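Local coordinates for protein dihydroneopterin triphosphate diphosphatase (Escherichia coli O157:H7, PDB 5U7F) that hydrolyses dihydroneopterin triphosphate to the monophosphate and pyrophosphate in folate biosynthesis and probably also cleaves nucleoside triphosphates, preferring dATP, at residues L72-I83 and V95-L105. Numbering follows the deposited sequence.
Sequences LIDCQRTVEFEI and VTRNTESWFCL. With SO4 (sulfate ion), chain B.
The guanidinium of Arg97 lies with one face over the Phe81-Glu82 peptide, Phe81 C 3.6 Å above its plane, while its edge is ringed by acids and a sulfate. In that plane Arg97 NE donates to Glu80 OE2 at 2.8 Å, nearly straight (169°), and Arg97 NH1 reaches the anti lone pair of Glu82 OE1 at 3.2 Å, both salt bridges. Bends at chi2 and chi3 fold the arginine back across the neighbouring strand. Sulfate O2 accepts from Arg97 NH1 at 2.9 Å and from Arg97 NH2; O3 accepts from the Glu82 backbone N, and Trp136 holds the anion too.

On the other side of the sheet, the Phe81 ring has CB of Asn98 over one face and the Glu100 carboxylate at its edge. That carboxylate accepts from Trp102 NE1 and from Ser137 of helix 136-147, which also touches Phe81. Arg77 runs alongside Trp102, whose CH2 lies over one guanidinium face, the planes 61° apart; Arg77 NH1 comes within 3.4 Å of Trp102 CZ3 and bonds to Gln140 of the same helix.

Antiparallel pairing joins edge strand 72-82 to strand 97-107 in the mixed Nudix sheet. A beta bulge between Asp74 and Thr78 shifts the register by two, and Asp74 OD1 closes an Asx turn there by accepting from Gln76 N. Nearby, a 2.1 Å disulfide links Cys75 SG to Cys104 SG.

The contact is thus covalently locked at the bulge and ionic at the far end, where an arginine and a backbone N-H can hold an anion, here a sulfate probably from crystallisation, beside Phe81 and Glu82, which are predicted to bind substrate.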
loop_
_atom_site.group_PDB
_atom_site.type_symbol
_atom_site.label_atom_id
_atom_site.label_comp_id
_atom_site.label_asym_id
_atom_site.label_seq_id
_atom_site.Cartn_x
_atom_site.Cartn_y
_atom_site.Cartn_z
ATOM N N LEU A 72 -10.552 -5.385 6.920
ATOM C CA LEU A 72 -9.216 -4.816 6.863
ATOM C C LEU A 72 -8.432 -5.287 8.079
ATOM O O LEU A 72 -8.780 -4.970 9.214
ATOM C CB LEU A 72 -9.286 -3.297 6.815
ATOM C CG LEU A 72 -7.935 -2.588 6.814
ATOM C CD1 LEU A 72 -7.256 -2.786 5.475
ATOM C CD2 LEU A 72 -8.111 -1.117 7.142
ATOM N N ILE A 73 -7.404 -6.091 7.867
ATOM C CA ILE A 73 -6.673 -6.650 9.007
ATOM C C ILE A 73 -5.436 -5.819 9.337
ATOM O O ILE A 73 -4.639 -5.504 8.457
ATOM C CB ILE A 73 -6.256 -8.097 8.730
ATOM C CG1 ILE A 73 -7.519 -8.965 8.562
ATOM C CG2 ILE A 73 -5.342 -8.628 9.851
ATOM C CD1 ILE A 73 -7.235 -10.358 8.086
ATOM N N ASP A 74 -5.302 -5.472 10.606
ATOM C CA ASP A 74 -4.111 -4.806 11.110
ATOM C C ASP A 74 -3.064 -5.909 11.321
ATOM O O ASP A 74 -3.268 -6.835 12.108
ATOM C CB ASP A 74 -4.446 -4.031 12.402
ATOM C CG ASP A 74 -3.269 -3.265 12.969
ATOM O OD1 ASP A 74 -2.094 -3.620 12.681
ATOM O OD2 ASP A 74 -3.535 -2.309 13.740
ATOM N N CYS A 75 -1.972 -5.836 10.572
ATOM C CA CYS A 75 -0.896 -6.821 10.650
ATOM C C CYS A 75 -0.047 -6.718 11.929
ATOM O O CYS A 75 0.822 -7.554 12.156
ATOM C CB CYS A 75 0.026 -6.666 9.448
ATOM S SG CYS A 75 -0.731 -7.095 7.872
ATOM N N GLN A 76 -0.291 -5.688 12.732
ATOM C CA GLN A 76 0.496 -5.402 13.933
ATOM C C GLN A 76 1.990 -5.418 13.623
ATOM O O GLN A 76 2.777 -6.097 14.289
ATOM C CB GLN A 76 0.158 -6.399 15.060
ATOM C CG GLN A 76 -1.253 -6.244 15.651
ATOM C CD GLN A 76 -1.420 -7.006 16.972
ATOM O OE1 GLN A 76 -0.485 -7.651 17.449
ATOM N NE2 GLN A 76 -2.609 -6.928 17.566
ATOM N N ARG A 77 2.363 -4.649 12.601
ATOM C CA ARG A 77 3.754 -4.406 12.262
ATOM C C ARG A 77 3.932 -2.956 11.819
ATOM O O ARG A 77 3.090 -2.397 11.107
ATOM C CB ARG A 77 4.227 -5.372 11.174
ATOM C CG ARG A 77 4.307 -6.833 11.679
ATOM C CD ARG A 77 5.576 -7.559 11.250
ATOM N NE ARG A 77 6.762 -6.727 11.428
ATOM C CZ ARG A 77 7.863 -6.806 10.686
ATOM N NH1 ARG A 77 7.950 -7.690 9.697
ATOM N NH2 ARG A 77 8.885 -5.996 10.937
ATOM N N THR A 78 5.028 -2.364 12.281
ATOM C CA THR A 78 5.435 -1.007 11.915
ATOM C C THR A 78 6.933 -1.052 11.620
ATOM O O THR A 78 7.713 -1.619 12.401
ATOM C CB THR A 78 5.152 0.011 13.045
ATOM O OG1 THR A 78 3.747 0.183 13.216
ATOM C CG2 THR A 78 5.738 1.366 12.738
ATOM N N VAL A 79 7.342 -0.463 10.496
ATOM C CA VAL A 79 8.755 -0.355 10.155
ATOM C C VAL A 79 9.070 1.096 9.851
ATOM O O VAL A 79 8.157 1.890 9.648
ATOM C CB VAL A 79 9.111 -1.231 8.957
ATOM C CG1 VAL A 79 8.927 -2.710 9.320
ATOM C CG2 VAL A 79 8.256 -0.822 7.769
ATOM N N GLU A 80 10.357 1.421 9.823
ATOM C CA GLU A 80 10.835 2.761 9.499
ATOM C C GLU A 80 11.898 2.640 8.415
ATOM O O GLU A 80 12.756 1.771 8.467
ATOM C CB GLU A 80 11.392 3.450 10.732
ATOM C CG GLU A 80 11.839 4.875 10.463
ATOM C CD GLU A 80 12.608 5.493 11.627
ATOM O OE1 GLU A 80 12.017 5.652 12.722
ATOM O OE2 GLU A 80 13.809 5.819 11.449
ATOM N N PHE A 81 11.812 3.478 7.390
ATOM C CA PHE A 81 12.751 3.376 6.299
ATOM C C PHE A 81 13.120 4.756 5.795
ATOM O O PHE A 81 12.437 5.754 6.082
ATOM C CB PHE A 81 12.198 2.506 5.160
ATOM C CG PHE A 81 10.865 2.941 4.621
ATOM C CD1 PHE A 81 10.756 3.949 3.680
ATOM C CD2 PHE A 81 9.718 2.268 5.010
ATOM C CE1 PHE A 81 9.505 4.302 3.180
ATOM C CE2 PHE A 81 8.504 2.621 4.511
ATOM C CZ PHE A 81 8.396 3.621 3.601
ATOM N N GLU A 82 14.220 4.781 5.054
ATOM C CA GLU A 82 14.719 5.994 4.440
ATOM C C GLU A 82 13.867 6.306 3.220
ATOM O O GLU A 82 13.611 5.439 2.367
ATOM C CB GLU A 82 16.183 5.834 4.059
ATOM C CG GLU A 82 16.819 7.080 3.398
ATOM C CD GLU A 82 17.227 8.173 4.395
ATOM O OE1 GLU A 82 17.317 7.883 5.614
ATOM O OE2 GLU A 82 17.455 9.342 3.938
ATOM N N ILE A 83 13.403 7.543 3.161
ATOM C CA ILE A 83 12.669 8.054 2.020
ATOM C C ILE A 83 13.601 8.077 0.801
ATOM O O ILE A 83 14.725 8.562 0.883
ATOM C CB ILE A 83 12.098 9.462 2.321
ATOM C CG1 ILE A 83 11.152 9.357 3.511
ATOM C CG2 ILE A 83 11.347 10.052 1.101
ATOM C CD1 ILE A 83 10.578 10.637 4.047
ATOM N N VAL A 95 13.314 16.116 6.857
ATOM C CA VAL A 95 12.610 14.835 6.992
ATOM C C VAL A 95 13.182 13.827 5.990
ATOM O O VAL A 95 13.114 14.043 4.798
ATOM C CB VAL A 95 11.097 14.981 6.749
ATOM C CG1 VAL A 95 10.437 13.611 6.692
ATOM C CG2 VAL A 95 10.449 15.787 7.862
ATOM N N THR A 96 13.747 12.746 6.503
ATOM C CA THR A 96 14.345 11.687 5.688
ATOM C C THR A 96 13.868 10.249 6.015
ATOM O O THR A 96 14.194 9.291 5.297
ATOM C CB THR A 96 15.873 11.740 5.865
ATOM O OG1 THR A 96 16.198 11.496 7.238
ATOM C CG2 THR A 96 16.434 13.098 5.459
ATOM N N ARG A 97 13.130 10.101 7.116
ATOM C CA ARG A 97 12.662 8.789 7.606
ATOM C C ARG A 97 11.148 8.722 7.543
ATOM O O ARG A 97 10.490 9.686 7.914
ATOM C CB ARG A 97 13.103 8.537 9.067
ATOM C CG ARG A 97 14.597 8.775 9.358
ATOM C CD ARG A 97 15.483 7.764 8.662
ATOM N NE ARG A 97 15.185 6.393 9.115
ATOM C CZ ARG A 97 15.628 5.296 8.513
ATOM N NH1 ARG A 97 16.398 5.389 7.446
ATOM N NH2 ARG A 97 15.306 4.108 8.993
ATOM N N ASN A 98 10.603 7.578 7.119
ATOM C CA ASN A 98 9.159 7.371 7.080
ATOM C C ASN A 98 8.815 6.159 7.909
ATOM O O ASN A 98 9.514 5.159 7.857
ATOM C CB ASN A 98 8.630 7.178 5.662
ATOM C CG ASN A 98 7.101 7.003 5.651
ATOM O OD1 ASN A 98 6.344 7.964 5.558
ATOM N ND2 ASN A 98 6.656 5.772 5.828
ATOM N N THR A 99 7.777 6.287 8.717
ATOM C CA THR A 99 7.310 5.190 9.547
ATOM C C THR A 99 5.993 4.650 8.952
ATOM O O THR A 99 5.038 5.397 8.751
ATOM C CB THR A 99 7.086 5.633 10.997
ATOM O OG1 THR A 99 8.317 6.159 11.535
ATOM C CG2 THR A 99 6.659 4.458 11.819
ATOM N N GLU A 100 5.945 3.349 8.726
ATOM C CA GLU A 100 4.882 2.719 7.957
ATOM C C GLU A 100 4.232 1.585 8.739
ATOM O O GLU A 100 4.942 0.678 9.171
ATOM C CB GLU A 100 5.454 2.148 6.671
ATOM C CG GLU A 100 4.488 1.406 5.764
ATOM C CD GLU A 100 5.217 0.815 4.543
ATOM O OE1 GLU A 100 5.914 -0.226 4.676
ATOM O OE2 GLU A 100 5.111 1.411 3.444
ATOM N N SER A 101 2.912 1.626 8.870
ATOM C CA SER A 101 2.152 0.531 9.510
ATOM C C SER A 101 1.430 -0.339 8.490
ATOM O O SER A 101 0.839 0.179 7.531
ATOM C CB SER A 101 1.159 1.113 10.533
ATOM O OG SER A 101 1.893 1.763 11.548
ATOM N N TRP A 102 1.445 -1.657 8.714
ATOM C CA TRP A 102 1.011 -2.607 7.684
ATOM C C TRP A 102 -0.396 -3.113 7.959
ATOM O O TRP A 102 -0.743 -3.420 9.100
ATOM C CB TRP A 102 1.955 -3.829 7.593
ATOM C CG TRP A 102 3.330 -3.556 7.127
ATOM C CD1 TRP A 102 3.823 -2.364 6.647
ATOM C CD2 TRP A 102 4.424 -4.469 7.120
ATOM N NE1 TRP A 102 5.139 -2.498 6.332
ATOM C CE2 TRP A 102 5.536 -3.779 6.608
ATOM C CE3 TRP A 102 4.577 -5.805 7.504
ATOM C CZ2 TRP A 102 6.774 -4.378 6.447
ATOM C CZ3 TRP A 102 5.807 -6.400 7.337
ATOM C CH2 TRP A 102 6.900 -5.678 6.829
ATOM N N PHE A 103 -1.165 -3.238 6.887
ATOM C CA PHE A 103 -2.501 -3.853 6.902
ATOM C C PHE A 103 -2.612 -4.859 5.736
ATOM O O PHE A 103 -1.869 -4.799 4.740
ATOM C CB PHE A 103 -3.595 -2.792 6.784
ATOM C CG PHE A 103 -3.628 -1.813 7.916
ATOM C CD1 PHE A 103 -2.738 -0.743 7.958
ATOM C CD2 PHE A 103 -4.535 -1.962 8.946
ATOM C CE1 PHE A 103 -2.772 0.152 9.018
ATOM C CE2 PHE A 103 -4.568 -1.067 10.016
ATOM C CZ PHE A 103 -3.703 -0.022 10.052
ATOM N N CYS A 104 -3.560 -5.783 5.854
ATOM C CA CYS A 104 -3.766 -6.829 4.853
ATOM C C CYS A 104 -5.241 -6.759 4.468
ATOM O O CYS A 104 -6.088 -6.490 5.312
ATOM C CB CYS A 104 -3.363 -8.210 5.421
ATOM S SG CYS A 104 -1.889 -8.152 6.531
ATOM N N LEU A 105 -5.548 -6.899 3.186
ATOM C CA LEU A 105 -6.937 -6.928 2.741
ATOM C C LEU A 105 -7.121 -8.045 1.724
ATOM O O LEU A 105 -6.565 -8.028 0.631
ATOM C CB LEU A 105 -7.372 -5.582 2.156
ATOM C CG LEU A 105 -8.772 -5.560 1.525
ATOM C CD1 LEU A 105 -9.831 -5.857 2.584
ATOM C CD2 LEU A 105 -9.049 -4.247 0.840
HETATM S S SO4 B . 16.717 1.775 5.304
HETATM O O1 SO4 B . 18.053 1.973 4.738
HETATM O O2 SO4 B . 16.546 2.676 6.436
HETATM O O3 SO4 B . 15.733 2.094 4.267
HETATM O O4 SO4 B . 16.572 0.391 5.739
HETATM O O HOH W 1 -0.070 -2.652 11.629
HETATM O O HOH W 2 9.390 5.257 14.074
HETATM O O HOH W 3 18.258 9.612 7.308
#